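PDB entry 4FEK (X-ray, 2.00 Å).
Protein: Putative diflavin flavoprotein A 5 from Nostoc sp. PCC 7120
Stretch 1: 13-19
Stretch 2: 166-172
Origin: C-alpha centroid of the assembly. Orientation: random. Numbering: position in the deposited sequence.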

# COMPACT_ATOMS: atom_id res chain seq x y z
N PRO A 13 1.86 -6.81 15.18
CA PRO A 13 1.31 -5.52 15.62
C PRO A 13 2.32 -4.41 15.33
O PRO A 13 3.51 -4.60 15.57
CB PRO A 13 1.18 -5.68 17.14
CG PRO A 13 1.15 -7.15 17.39
CD PRO A 13 1.98 -7.78 16.29
N ILE A 14 1.87 -3.28 14.80
CA ILE A 14 2.80 -2.20 14.50
C ILE A 14 2.43 -0.92 15.21
O ILE A 14 3.25 -0.02 15.35
CB ILE A 14 2.94 -1.95 12.99
CG1 ILE A 14 1.61 -1.47 12.40
CG2 ILE A 14 3.44 -3.20 12.31
CD1 ILE A 14 1.66 -1.12 10.88
N ALA A 15 1.19 -0.84 15.67
CA ALA A 15 0.71 0.34 16.34
C ALA A 15 -0.59 0.02 17.05
O ALA A 15 -1.09 -1.09 16.93
CB ALA A 15 0.48 1.46 15.33
N THR A 16 -1.13 0.99 17.77
CA THR A 16 -2.41 0.81 18.45
C THR A 16 -3.48 0.36 17.46
O THR A 16 -3.74 1.04 16.49
CB THR A 16 -2.87 2.10 19.15
OG1 THR A 16 -1.85 2.52 20.08
CG2 THR A 16 -4.17 1.86 19.90
N ASN A 17 -4.04 -0.83 17.71
CA ASN A 17 -5.08 -1.41 16.87
C ASN A 17 -4.64 -1.66 15.43
O ASN A 17 -5.47 -1.84 14.55
CB ASN A 17 -6.31 -0.51 16.85
CG ASN A 17 -6.99 -0.41 18.21
OD1 ASN A 17 -7.14 -1.41 18.93
ND2 ASN A 17 -7.40 0.79 18.56
N THR A 18 -3.33 -1.73 15.22
CA THR A 18 -2.82 -1.89 13.86
C THR A 18 -1.84 -3.04 13.73
O THR A 18 -0.87 -3.15 14.51
CB THR A 18 -2.13 -0.59 13.38
OG1 THR A 18 -2.97 0.53 13.68
CG2 THR A 18 -1.83 -0.63 11.85
N LYS A 19 -2.08 -3.88 12.71
CA LYS A 19 -1.18 -4.97 12.37
C LYS A 19 -0.81 -4.94 10.89
O LYS A 19 -1.61 -4.47 10.06
CB LYS A 19 -1.85 -6.32 12.61
CG LYS A 19 -2.23 -6.56 14.08
CD LYS A 19 -2.84 -7.95 14.26
CE LYS A 19 -3.03 -8.26 15.75
NZ LYS A 19 -3.99 -9.39 15.96
N GLN A 166 -4.62 8.78 14.50
CA GLN A 166 -4.35 8.21 15.83
C GLN A 166 -2.91 7.69 15.98
O GLN A 166 -2.25 7.91 16.98
CB GLN A 166 -5.34 7.09 16.15
CG GLN A 166 -5.06 6.41 17.48
CD GLN A 166 -5.24 7.36 18.64
OE1 GLN A 166 -6.19 8.14 18.68
NE2 GLN A 166 -4.32 7.31 19.60
N THR A 167 -2.43 6.99 14.96
CA THR A 167 -1.14 6.34 15.04
C THR A 167 -0.06 7.11 14.26
O THR A 167 1.13 6.78 14.36
CB THR A 167 -1.24 4.92 14.46
OG1 THR A 167 -1.54 5.00 13.06
CG2 THR A 167 -2.36 4.12 15.15
N GLN A 168 -0.48 8.11 13.50
CA GLN A 168 0.44 8.87 12.63
C GLN A 168 1.18 7.99 11.62
O GLN A 168 2.34 8.24 11.26
CB GLN A 168 1.40 9.75 13.44
CG GLN A 168 0.65 10.62 14.43
CD GLN A 168 1.50 11.68 15.09
OE1 GLN A 168 2.63 11.42 15.49
NE2 GLN A 168 0.95 12.87 15.22
N ILE A 169 0.50 6.96 11.16
CA ILE A 169 1.04 6.09 10.14
C ILE A 169 0.48 6.55 8.79
O ILE A 169 -0.71 6.81 8.65
CB ILE A 169 0.66 4.61 10.37
CG1 ILE A 169 1.38 4.04 11.62
CG2 ILE A 169 1.04 3.76 9.17
CD1 ILE A 169 0.96 2.57 11.94
N LEU A 170 1.35 6.66 7.80
CA LEU A 170 0.92 6.96 6.45
C LEU A 170 1.06 5.70 5.60
O LEU A 170 2.16 5.13 5.50
CB LEU A 170 1.79 8.09 5.89
CG LEU A 170 1.43 8.51 4.47
CD1 LEU A 170 0.05 9.12 4.48
CD2 LEU A 170 2.48 9.52 3.94
N TYR A 171 -0.05 5.27 5.01
CA TYR A 171 -0.09 4.07 4.16
C TYR A 171 0.18 4.55 2.74
O TYR A 171 -0.63 5.29 2.17
CB TYR A 171 -1.46 3.38 4.29
CG TYR A 171 -1.70 2.91 5.74
CD1 TYR A 171 -1.30 1.64 6.15
CD2 TYR A 171 -2.24 3.77 6.70
CE1 TYR A 171 -1.47 1.21 7.46
CE2 TYR A 171 -2.40 3.36 8.04
CZ TYR A 171 -2.01 2.08 8.40
OH TYR A 171 -2.16 1.65 9.71
N THR A 172 1.32 4.16 2.18
CA THR A 172 1.84 4.81 0.98
C THR A 172 1.84 3.88 -0.23
O THR A 172 2.20 4.32 -1.33
CB THR A 172 3.27 5.36 1.17
OG1 THR A 172 4.19 4.27 1.41
CG2 THR A 172 3.33 6.34 2.32
O HOH W 1 -3.06 2.85 11.93

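Stretch 1 is a hairpin whose strands are joined by a type II beta turn from Ala-15 to Thr-18. It packs against stretch 2 mainly through side chains, with one backbone carbonyl and one water also taking part. No direct hydrogen bond crosses between the two.

Pro-13 lies out of reach of stretch 2. Ile-14 is the first residue to touch it. Its backbone N donates to Thr-18 O at 2.8 Å, which ties the two strands together. Its CA-to-CB bond points toward stretch 2, and its CD1 lies 3.9 Å from Ile-169 CD1, an apolar contact between two methyl tips.

Ala-15 also faces stretch 2. Its CB is 3.6 Å from Ile-169 CD1 and 3.9 Å from Thr-167 CG2. The small methyl thus sits against both residues. Ala-15 O accepts from Thr-18 N at 2.9 Å, closing the turn.

Thr-16 meets stretch 2 through its backbone: Thr-16 O is 3.6 Å from Thr-167 CG2. The same carbonyl accepts a hydrogen bond from Thr-18 OG1 at 3.0 Å, so its polar need is met within the turn. Asn-17, with a positive phi of 61°, makes no contact with stretch 2.

Thr-18 is buried and uses both branches of its side chain. Its OG1 lies 3.9 Å from Thr-167 CG2. Its CG2 lies 4.2 Å from Ile-169 CD1 and 3.1 Å from Tyr-171 OH. The latter is a close approach at the edge of the ring, near its plane. The CB of Tyr-171 points sideways, but the end of its side chain comes nearer and brings the hydroxyl to Thr-18.

Water 1 joins three side chains. It donates to Thr-18 OG1 at 2.9 Å and also hydrogen-bonds Thr-167 OG1 at 2.9 Å and Tyr-171 OH at 2.7 Å. It supplies the polar link that the direct contacts lack. The CA-to-CB bond of Lys-19 points away, and the contact ends at Thr-18.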